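Local structure of SusD superfamily protein (3MCX) at residues Y40-Y45 with L131-L136; I199-A203 with N231-Y236; E255-Y261 with N350-L356. The protein is of unknown function but belongs to the SusD family of outer-membrane proteins, and so probably helps capture glycans at the cell surface, and it binds zinc ions. All coordinates share one frame; numbering follows the deposited sequence.

Interaction 1: residues Y40-Y45 with L131-L136; sequences YYGDNY and LSLFNL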
loop_
_atom_site.group_PDB
_atom_site.type_symbol
_atom_site.label_atom_id
_atom_site.label_comp_id
_atom_site.label_asym_id
_atom_site.label_seq_id
_atom_site.Cartn_x
_atom_site.Cartn_y
_atom_site.Cartn_z
ATOM N N TYR A 40 -8.508 -6.233 4.621
ATOM C CA TYR A 40 -7.131 -5.835 4.833
ATOM C C TYR A 40 -6.452 -5.641 3.452
ATOM O O TYR A 40 -6.909 -4.821 2.688
ATOM C CB TYR A 40 -6.397 -6.801 5.767
ATOM C CG TYR A 40 -5.130 -6.237 6.446
ATOM C CD1 TYR A 40 -4.440 -5.138 5.928
ATOM C CD2 TYR A 40 -4.632 -6.821 7.612
ATOM C CE1 TYR A 40 -3.307 -4.652 6.523
ATOM C CE2 TYR A 40 -3.466 -6.325 8.211
ATOM C CZ TYR A 40 -2.828 -5.247 7.643
ATOM O OH TYR A 40 -1.674 -4.764 8.233
ATOM N N TYR A 41 -5.414 -6.412 3.129
ATOM C CA TYR A 41 -4.713 -6.173 1.868
ATOM C C TYR A 41 -5.444 -6.765 0.648
ATOM O O TYR A 41 -5.093 -6.429 -0.487
ATOM C CB TYR A 41 -3.302 -6.722 1.939
ATOM C CG TYR A 41 -2.281 -5.857 2.608
ATOM C CD1 TYR A 41 -1.917 -4.646 2.073
ATOM C CD2 TYR A 41 -1.660 -6.276 3.765
ATOM C CE1 TYR A 41 -0.918 -3.859 2.652
ATOM C CE2 TYR A 41 -0.667 -5.493 4.354
ATOM C CZ TYR A 41 -0.304 -4.290 3.814
ATOM O OH TYR A 41 0.700 -3.529 4.401
ATOM N N GLY A 42 -6.447 -7.612 0.846
ATOM C CA GLY A 42 -7.261 -8.080 -0.273
ATOM C C GLY A 42 -7.848 -6.954 -1.104
ATOM O O GLY A 42 -8.040 -7.101 -2.315
ATOM N N ASP A 43 -8.209 -5.851 -0.443
ATOM C CA ASP A 43 -9.020 -4.792 -1.077
ATOM C C ASP A 43 -8.801 -3.427 -0.451
ATOM O O ASP A 43 -8.076 -2.622 -1.047
ATOM C CB ASP A 43 -10.493 -5.218 -1.206
ATOM C CG ASP A 43 -10.944 -6.054 -0.032
ATOM O OD1 ASP A 43 -10.662 -5.644 1.096
ATOM O OD2 ASP A 43 -11.610 -7.092 -0.245
ATOM N N ASN A 44 -9.392 -3.138 0.705
ATOM C CA ASN A 44 -9.393 -1.760 1.184
ATOM C C ASN A 44 -7.995 -1.139 1.305
ATOM O O ASN A 44 -7.793 -0.016 0.825
ATOM C CB ASN A 44 -10.149 -1.650 2.499
ATOM C CG ASN A 44 -11.596 -2.006 2.331
ATOM O OD1 ASN A 44 -11.943 -3.182 2.192
ATOM N ND2 ASN A 44 -12.488 -0.979 2.364
ATOM N N TYR A 45 -7.034 -1.856 1.886
ATOM C CA TYR A 45 -5.690 -1.286 2.065
ATOM C C TYR A 45 -4.839 -1.353 0.777
ATOM O O TYR A 45 -3.723 -0.808 0.730
ATOM C CB TYR A 45 -4.970 -1.910 3.247
ATOM C CG TYR A 45 -5.563 -1.526 4.592
ATOM C CD1 TYR A 45 -6.662 -2.191 5.112
ATOM C CD2 TYR A 45 -5.010 -0.501 5.335
ATOM C CE1 TYR A 45 -7.187 -1.850 6.349
ATOM C CE2 TYR A 45 -5.539 -0.163 6.584
ATOM C CZ TYR A 45 -6.607 -0.843 7.072
ATOM O OH TYR A 45 -7.124 -0.522 8.307
ATOM N N LEU A 131 3.702 -3.169 10.746
ATOM C CA LEU A 131 3.054 -2.834 9.475
ATOM C C LEU A 131 1.558 -2.546 9.674
ATOM O O LEU A 131 1.017 -1.592 9.106
ATOM C CB LEU A 131 3.243 -3.992 8.511
ATOM C CG LEU A 131 2.683 -3.845 7.111
ATOM C CD1 LEU A 131 3.187 -2.561 6.458
ATOM C CD2 LEU A 131 3.080 -5.111 6.281
ATOM N N SER A 132 0.922 -3.356 10.521
ATOM C CA SER A 132 -0.496 -3.192 10.787
ATOM C C SER A 132 -0.778 -1.838 11.464
ATOM O O SER A 132 -1.687 -1.125 11.070
ATOM C CB SER A 132 -1.012 -4.384 11.557
ATOM O OG SER A 132 -0.935 -5.585 10.775
ATOM N N LEU A 133 0.010 -1.490 12.488
ATOM C CA LEU A 133 -0.196 -0.219 13.179
ATOM C C LEU A 133 0.051 0.927 12.183
ATOM O O LEU A 133 -0.692 1.919 12.188
ATOM C CB LEU A 133 0.718 -0.118 14.381
ATOM C CG LEU A 133 0.645 1.216 15.149
ATOM C CD1 LEU A 133 -0.766 1.587 15.598
ATOM C CD2 LEU A 133 1.633 1.225 16.349
ATOM N N PHE A 134 1.072 0.820 11.328
ATOM C CA PHE A 134 1.348 1.826 10.300
ATOM C C PHE A 134 0.133 2.028 9.391
ATOM O O PHE A 134 -0.272 3.155 9.109
ATOM C CB PHE A 134 2.582 1.393 9.492
ATOM C CG PHE A 134 2.956 2.301 8.353
ATOM C CD1 PHE A 134 3.334 3.601 8.575
ATOM C CD2 PHE A 134 2.977 1.829 7.058
ATOM C CE1 PHE A 134 3.738 4.409 7.528
ATOM C CE2 PHE A 134 3.358 2.649 6.004
ATOM C CZ PHE A 134 3.752 3.917 6.241
ATOM N N ASN A 135 -0.435 0.920 8.913
ATOM C CA ASN A 135 -1.614 0.973 8.047
ATOM C C ASN A 135 -2.784 1.677 8.699
ATOM O O ASN A 135 -3.445 2.518 8.079
ATOM C CB ASN A 135 -1.981 -0.441 7.603
ATOM C CG ASN A 135 -0.982 -1.004 6.586
ATOM O OD1 ASN A 135 -0.459 -0.264 5.739
ATOM N ND2 ASN A 135 -0.734 -2.317 6.647
ATOM N N LEU A 136 -3.066 1.357 9.968
ATOM C CA LEU A 136 -4.138 2.056 10.674
ATOM C C LEU A 136 -3.848 3.562 10.824
ATOM O O LEU A 136 -4.726 4.390 10.676
ATOM C CB LEU A 136 -4.371 1.449 12.051
ATOM C CG LEU A 136 -5.073 0.087 12.036
ATOM C CD1 LEU A 136 -4.769 -0.660 13.316
ATOM C CD2 LEU A 136 -6.572 0.271 11.832
HETATM O O HOH W 1 1.099 -1.045 3.501
#
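Three tyrosine rings of residues 40-45 converge on Asn135, Tyr40 and Tyr41 by their hydroxyls, Tyr45 by its ring. The Tyr40 ring meets the helix at its edge, where Ser132 OG and Asn135 ND2 lie in its plane; the Tyr41 ring has a water at its edge; the Tyr45 ring carries Tyr40 CE1 over one face and the backbone O of Tyr40 and of Asn135 at its edge. The amide of Asn135 stands nearly perpendicular to the first two rings. With CG anti to the carbonyl carbon (chi1 -72°), it reaches both hydroxyls: ND2 gives one bond to Tyr40 OH (3.1 Å) and a straighter one, 164° at the hydrogen, to Tyr41 OH (2.9 Å), both phenol oxygens lying in or close to the amide plane. The water joins Tyr41 OH to Asn135 OD1, donating to the latter over 2.8 Å, so both ends of this buried amide are engaged, which favours this orientation. Tyr40 OH donates to Ser132 OG (2.8 Å), which in turn bonds Met128 O. Asn135 CB lies 3.7 Å from Tyr45 CE2. Leu131 CD1 approaches Tyr41 OH, while Tyr45 OH, bonded to Pro87 O, touches Leu136 CD2. The contact thus fastens the turn leading into helix 44-51 onto helix 115-140, with helix 81-106 alongside Tyr45 and Ser132 and helices 172-186 and 201-214 packed on Leu131.

Interaction 2: residues I199-A203 with N231-Y236; sequences INYWA and NNGGRY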
loop_
_atom_site.group_PDB
_atom_site.type_symbol
_atom_site.label_atom_id
_atom_site.label_comp_id
_atom_site.label_asym_id
_atom_site.label_seq_id
_atom_site.Cartn_x
_atom_site.Cartn_y
_atom_site.Cartn_z
ATOM N N ILE A 199 7.754 -12.460 5.333
ATOM C CA ILE A 199 8.635 -11.322 5.534
ATOM C C ILE A 199 10.047 -11.750 5.879
ATOM O O ILE A 199 10.243 -12.517 6.823
ATOM C CB ILE A 199 8.097 -10.430 6.675
ATOM C CG1 ILE A 199 6.769 -9.822 6.243
ATOM C CG2 ILE A 199 9.102 -9.344 7.038
ATOM C CD1 ILE A 199 5.935 -9.280 7.407
ATOM N N ASN A 200 11.031 -11.276 5.101
ATOM C CA ASN A 200 12.443 -11.440 5.409
ATOM C C ASN A 200 13.106 -10.084 5.711
ATOM O O ASN A 200 12.430 -9.051 5.754
ATOM C CB ASN A 200 13.159 -12.210 4.291
ATOM C CG ASN A 200 13.337 -11.393 3.009
ATOM O OD1 ASN A 200 12.921 -10.230 2.933
ATOM N ND2 ASN A 200 13.946 -12.023 1.988
ATOM N N TYR A 201 14.423 -10.108 5.928
ATOM C CA TYR A 201 15.168 -8.906 6.296
ATOM C C TYR A 201 14.994 -7.807 5.240
ATOM O O TYR A 201 14.817 -6.632 5.586
ATOM C CB TYR A 201 16.659 -9.263 6.513
ATOM C CG TYR A 201 17.551 -8.075 6.746
ATOM C CD1 TYR A 201 18.144 -7.402 5.690
ATOM C CD2 TYR A 201 17.790 -7.613 8.046
ATOM C CE1 TYR A 201 18.971 -6.302 5.928
ATOM C CE2 TYR A 201 18.614 -6.535 8.285
ATOM C CZ TYR A 201 19.189 -5.886 7.231
ATOM O OH TYR A 201 19.983 -4.816 7.499
ATOM N N TRP A 202 15.089 -8.206 3.975
ATOM C CA TRP A 202 15.023 -7.262 2.850
ATOM C C TRP A 202 13.660 -6.592 2.782
ATOM O O TRP A 202 13.586 -5.374 2.581
ATOM C CB TRP A 202 15.425 -7.961 1.535
ATOM C CG TRP A 202 16.711 -8.676 1.728
ATOM C CD1 TRP A 202 16.897 -10.025 1.818
ATOM C CD2 TRP A 202 17.979 -8.076 2.008
ATOM N NE1 TRP A 202 18.199 -10.297 2.082
ATOM C CE2 TRP A 202 18.889 -9.121 2.237
ATOM C CE3 TRP A 202 18.437 -6.754 2.086
ATOM C CZ2 TRP A 202 20.241 -8.898 2.530
ATOM C CZ3 TRP A 202 19.767 -6.529 2.362
ATOM C CH2 TRP A 202 20.656 -7.595 2.603
ATOM N N ALA A 203 12.591 -7.366 2.963
ATOM C CA ALA A 203 11.242 -6.822 3.003
ATOM C C ALA A 203 11.093 -5.815 4.150
ATOM O O ALA A 203 10.474 -4.762 4.005
ATOM C CB ALA A 203 10.215 -7.946 3.187
ATOM N N ASN A 231 22.953 -4.257 -0.824
ATOM C CA ASN A 231 23.398 -5.440 -0.098
ATOM C C ASN A 231 22.570 -6.701 -0.239
ATOM O O ASN A 231 22.915 -7.729 0.362
ATOM C CB ASN A 231 23.501 -5.076 1.388
ATOM C CG ASN A 231 24.462 -3.925 1.648
ATOM O OD1 ASN A 231 25.522 -3.822 1.013
ATOM N ND2 ASN A 231 24.090 -3.046 2.589
ATOM N N ASN A 232 21.520 -6.678 -1.051
ATOM C CA ASN A 232 20.635 -7.846 -1.106
ATOM C C ASN A 232 21.296 -9.109 -1.680
ATOM O O ASN A 232 20.756 -10.213 -1.526
ATOM C CB ASN A 232 19.309 -7.498 -1.793
ATOM C CG ASN A 232 19.433 -7.360 -3.284
ATOM O OD1 ASN A 232 19.553 -8.370 -4.015
ATOM N ND2 ASN A 232 19.357 -6.109 -3.771
ATOM N N GLY A 233 22.437 -8.947 -2.345
ATOM C CA GLY A 233 23.229 -10.090 -2.796
ATOM C C GLY A 233 22.712 -10.773 -4.056
ATOM O O GLY A 233 22.851 -11.997 -4.200
ATOM N N GLY A 234 22.146 -9.985 -4.970
ATOM C CA GLY A 234 21.601 -10.497 -6.220
ATOM C C GLY A 234 20.322 -11.295 -6.041
ATOM O O GLY A 234 19.923 -12.004 -6.947
ATOM N N ARG A 235 19.671 -11.189 -4.885
ATOM C CA ARG A 235 18.442 -11.943 -4.648
ATOM C C ARG A 235 17.239 -11.320 -5.347
ATOM O O ARG A 235 16.217 -11.996 -5.585
ATOM C CB ARG A 235 18.176 -12.067 -3.140
ATOM C CG ARG A 235 19.168 -12.932 -2.395
ATOM C CD ARG A 235 18.828 -12.960 -0.933
ATOM N NE ARG A 235 19.744 -13.756 -0.135
ATOM C CZ ARG A 235 20.719 -13.277 0.641
ATOM N NH1 ARG A 235 20.991 -11.968 0.698
ATOM N NH2 ARG A 235 21.452 -14.117 1.368
ATOM N N TYR A 236 17.352 -10.025 -5.665
ATOM C CA TYR A 236 16.273 -9.249 -6.299
ATOM C C TYR A 236 16.874 -8.424 -7.426
ATOM O O TYR A 236 18.048 -8.031 -7.352
ATOM C CB TYR A 236 15.570 -8.305 -5.293
ATOM C CG TYR A 236 15.093 -9.054 -4.066
ATOM C CD1 TYR A 236 13.933 -9.798 -4.110
ATOM C CD2 TYR A 236 15.853 -9.091 -2.893
ATOM C CE1 TYR A 236 13.512 -10.543 -3.023
ATOM C CE2 TYR A 236 15.422 -9.821 -1.791
ATOM C CZ TYR A 236 14.266 -10.545 -1.852
ATOM O OH TYR A 236 13.854 -11.309 -0.776
#
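Trp202 and Asn232 make the central apolar contact, a CH-pi interaction in which Asn232 CA sits 3.6 Å from the centroid of the indole six-membered ring and only 8° off its normal. Tyr201 CD1 lies over the opposite face, so each face of the indole has a neighbour. Tyr236 CE2 packs against Trp202 CB at 3.8 Å, the two rings meeting obliquely. Among the hydrogen bonds, both ends of the Asn200 amide are used: OD1 caps the helix by accepting from Ala203 N (2.9 Å, 169° at the hydrogen), and ND2 donates to Tyr236 OH (2.9 Å) at the edge of the phenol ring and also bonds Glu193 O. CG lies between backbone N and carbonyl carbon (chi1 72°), folding the amide back over the first turn for the N-cap. The turn opposite is braced internally, as Asn232 OD1 accepts from Tyr236 N at 3.2 Å, its ND2 bonds Val228 O, and Arg235 NH1 donates to Asn232 O at 2.8 Å. Of charged groups, Arg235 also forms a salt bridge with Glu193, its guanidinium passing near the indole NE1, which is bonded to Gln192 O. The contact joins the start of helix 201-214 to the glycine-containing turn that ends helix 218-231, with Leu257 of strand 256-260 packed against Trp202 and Tyr236.

Interaction 3: residues E255-Y261 with N350-L356; sequences ESLFELY and NICIIRL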
loop_
_atom_site.group_PDB
_atom_site.type_symbol
_atom_site.label_atom_id
_atom_site.label_comp_id
_atom_site.label_asym_id
_atom_site.label_seq_id
_atom_site.Cartn_x
_atom_site.Cartn_y
_atom_site.Cartn_z
ATOM N N GLU A 255 11.426 -8.474 -8.641
ATOM C CA GLU A 255 11.401 -7.273 -7.830
ATOM C C GLU A 255 10.666 -7.471 -6.514
ATOM O O GLU A 255 10.780 -6.645 -5.616
ATOM C CB GLU A 255 10.721 -6.114 -8.568
ATOM C CG GLU A 255 11.498 -5.521 -9.739
ATOM C CD GLU A 255 11.042 -4.097 -10.105
ATOM O OE1 GLU A 255 10.302 -3.431 -9.315
ATOM O OE2 GLU A 255 11.444 -3.657 -11.203
ATOM N N SER A 256 9.855 -8.526 -6.407
ATOM C CA SER A 256 8.948 -8.677 -5.267
ATOM C C SER A 256 9.698 -8.953 -3.977
ATOM O O SER A 256 10.437 -9.946 -3.910
ATOM C CB SER A 256 7.998 -9.844 -5.534
ATOM O OG SER A 256 7.098 -9.958 -4.457
ATOM N N LEU A 257 9.532 -8.092 -2.974
ATOM C CA LEU A 257 10.247 -8.266 -1.709
ATOM C C LEU A 257 9.375 -8.930 -0.643
ATOM O O LEU A 257 9.868 -9.715 0.161
ATOM C CB LEU A 257 10.784 -6.931 -1.228
ATOM C CG LEU A 257 11.881 -6.312 -2.093
ATOM C CD1 LEU A 257 11.942 -4.804 -1.854
ATOM C CD2 LEU A 257 13.225 -6.914 -1.768
ATOM N N PHE A 258 8.096 -8.596 -0.621
ATOM C CA PHE A 258 7.108 -9.265 0.246
ATOM C C PHE A 258 5.817 -9.320 -0.547
ATOM O O PHE A 258 5.318 -8.314 -1.000
ATOM C CB PHE A 258 6.954 -8.512 1.556
ATOM C CG PHE A 258 5.835 -9.004 2.471
ATOM C CD1 PHE A 258 5.524 -10.352 2.593
ATOM C CD2 PHE A 258 5.138 -8.097 3.239
ATOM C CE1 PHE A 258 4.497 -10.768 3.458
ATOM C CE2 PHE A 258 4.106 -8.535 4.119
ATOM C CZ PHE A 258 3.790 -9.853 4.187
ATOM N N GLU A 259 5.300 -10.540 -0.703
ATOM C CA GLU A 259 4.115 -10.786 -1.516
ATOM C C GLU A 259 3.339 -11.939 -0.888
ATOM O O GLU A 259 3.913 -12.980 -0.583
ATOM C CB GLU A 259 4.567 -11.113 -2.937
ATOM C CG GLU A 259 3.504 -11.601 -3.895
ATOM C CD GLU A 259 4.135 -11.851 -5.268
ATOM O OE1 GLU A 259 4.972 -11.016 -5.696
ATOM O OE2 GLU A 259 3.858 -12.876 -5.911
ATOM N N LEU A 260 2.036 -11.736 -0.701
ATOM C CA LEU A 260 1.171 -12.747 -0.091
ATOM C C LEU A 260 0.665 -13.692 -1.162
ATOM O O LEU A 260 0.206 -13.273 -2.215
ATOM C CB LEU A 260 0.013 -12.095 0.659
ATOM C CG LEU A 260 0.447 -11.183 1.801
ATOM C CD1 LEU A 260 -0.707 -10.272 2.205
ATOM C CD2 LEU A 260 0.962 -12.024 2.982
ATOM N N TYR A 261 0.754 -14.986 -0.870
ATOM C CA TYR A 261 0.385 -16.050 -1.805
ATOM C C TYR A 261 -1.118 -16.269 -1.776
ATOM O O TYR A 261 -1.713 -16.464 -0.687
ATOM C CB TYR A 261 1.101 -17.326 -1.406
ATOM C CG TYR A 261 0.862 -18.509 -2.303
ATOM C CD1 TYR A 261 1.165 -18.457 -3.648
ATOM C CD2 TYR A 261 0.327 -19.708 -1.803
ATOM C CE1 TYR A 261 0.948 -19.549 -4.464
ATOM C CE2 TYR A 261 0.122 -20.814 -2.614
ATOM C CZ TYR A 261 0.436 -20.731 -3.946
ATOM O OH TYR A 261 0.234 -21.837 -4.755
ATOM N N ASN A 350 -1.449 -12.970 -6.824
ATOM C CA ASN A 350 -0.807 -12.693 -5.538
ATOM C C ASN A 350 -0.907 -11.206 -5.190
ATOM O O ASN A 350 -1.238 -10.363 -6.035
ATOM C CB ASN A 350 0.654 -13.113 -5.557
ATOM C CG ASN A 350 0.855 -14.585 -5.299
ATOM O OD1 ASN A 350 -0.099 -15.379 -5.200
ATOM N ND2 ASN A 350 2.133 -14.989 -5.260
ATOM N N ILE A 351 -0.611 -10.879 -3.944
ATOM C CA ILE A 351 -0.647 -9.514 -3.445
ATOM C C ILE A 351 0.778 -9.064 -3.111
ATOM O O ILE A 351 1.318 -9.366 -2.027
ATOM C CB ILE A 351 -1.523 -9.363 -2.179
ATOM C CG1 ILE A 351 -2.895 -10.060 -2.332
ATOM C CG2 ILE A 351 -1.708 -7.886 -1.919
ATOM C CD1 ILE A 351 -3.793 -9.865 -1.078
ATOM N N CYS A 352 1.389 -8.306 -4.018
ATOM C CA CYS A 352 2.714 -7.783 -3.757
ATOM C C CYS A 352 2.576 -6.574 -2.847
ATOM O O CYS A 352 1.843 -5.606 -3.161
ATOM C CB CYS A 352 3.381 -7.390 -5.068
ATOM S SG CYS A 352 5.046 -6.728 -4.804
ATOM N N ILE A 353 3.187 -6.670 -1.666
ATOM C CA ILE A 353 3.124 -5.629 -0.657
ATOM C C ILE A 353 4.183 -4.555 -0.877
ATOM O O ILE A 353 3.897 -3.374 -0.726
ATOM C CB ILE A 353 3.248 -6.249 0.760
ATOM C CG1 ILE A 353 2.207 -7.336 0.999
ATOM C CG2 ILE A 353 3.195 -5.138 1.868
ATOM C CD1 ILE A 353 0.755 -6.889 0.887
ATOM N N ILE A 354 5.402 -4.954 -1.243
ATOM C CA ILE A 354 6.444 -3.989 -1.590
ATOM C C ILE A 354 7.430 -4.646 -2.552
ATOM O O ILE A 354 7.737 -5.828 -2.441
ATOM C CB ILE A 354 7.133 -3.399 -0.319
ATOM C CG1 ILE A 354 8.101 -2.273 -0.671
ATOM C CG2 ILE A 354 7.818 -4.495 0.483
ATOM C CD1 ILE A 354 8.383 -1.318 0.505
ATOM N N ARG A 355 7.889 -3.873 -3.526
ATOM C CA ARG A 355 8.842 -4.361 -4.507
ATOM C C ARG A 355 9.989 -3.370 -4.749
ATOM O O ARG A 355 9.965 -2.210 -4.332
ATOM C CB ARG A 355 8.147 -4.738 -5.809
ATOM C CG ARG A 355 7.546 -3.611 -6.561
ATOM C CD ARG A 355 6.857 -4.131 -7.823
ATOM N NE ARG A 355 6.113 -3.077 -8.525
ATOM C CZ ARG A 355 6.561 -2.276 -9.503
ATOM N NH1 ARG A 355 7.744 -2.455 -10.085
ATOM N NH2 ARG A 355 5.775 -1.325 -9.965
ATOM N N LEU A 356 11.012 -3.877 -5.417
ATOM C CA LEU A 356 12.270 -3.175 -5.510
ATOM C C LEU A 356 12.132 -1.792 -6.165
ATOM O O LEU A 356 12.852 -0.881 -5.777
ATOM C CB LEU A 356 13.278 -4.050 -6.249
ATOM C CG LEU A 356 14.752 -3.686 -6.163
ATOM C CD1 LEU A 356 15.239 -3.637 -4.694
ATOM C CD2 LEU A 356 15.621 -4.609 -7.023
#
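A two-stranded antiparallel sheet, interrupted by two classic beta bulges, pairs residues 256-260 with 351-355. At the first bulge Leu257 N (2.9 Å) and, weakly, Phe258 N both reach Ile354 O; at the second, Phe258 O accepts from Ile353 N (2.8 Å) and weakly from Ile354 N. Regular pairing resumes with Glu259 opposite Cys352 and continues at Leu260 and Ile351, whose mutual backbone bonds include a nearly straight one from Ile351 N to Leu260 O (173°). The chain turns a corner at 257-258, at the bulges, and Phe258 and Ile353 end up side by side, pointing the same way, with Ile353 CG1 over one face of the ring. Leu260 CD1 extends this apolar row to Ile353 CD1 at 3.9 Å. On the face of Ser256, Glu259, Cys352 and Arg355, polar contacts dominate: Asn350 ND2, with the acceptor in its amide plane, gives a 2.8 Å bond to the anti lone pair of Glu259 OE2, which Phe252 N also bonds. Where the second strand runs into helix 356-370, Arg355 NH1 forms a salt bridge with Glu255 OE1 (2.8 Å), meeting it from above the carboxylate plane. Glu413 and Glu417 hold the rest of that guanidinium, while Ser357 and Arg388 engage the carboxylate of Glu255.

How the interactions relate
Along the chain the three contacts follow in series, and interaction 3 lies between the others in space, its centre about 14 Å from that of interaction 1 and about 12 Å from that of interaction 2; the centres of those two are about 22 Å apart. Both other contacts touch the short sheet but not each other, their nearest atoms being about 5 Å apart. Tyr41 CG of interaction 1 rests on Ile353 CD1 (3.6 Å), and Tyr236 CD2 of interaction 2 meets Leu257 CD2 (3.6 Å). Helix 201-214, which opens in interaction 2, also packs on Leu131 of interaction 1 and on Leu257 and Ile354. The sheet thereby ties the N-terminal helices to the later part of this largely helical SusD-family chain.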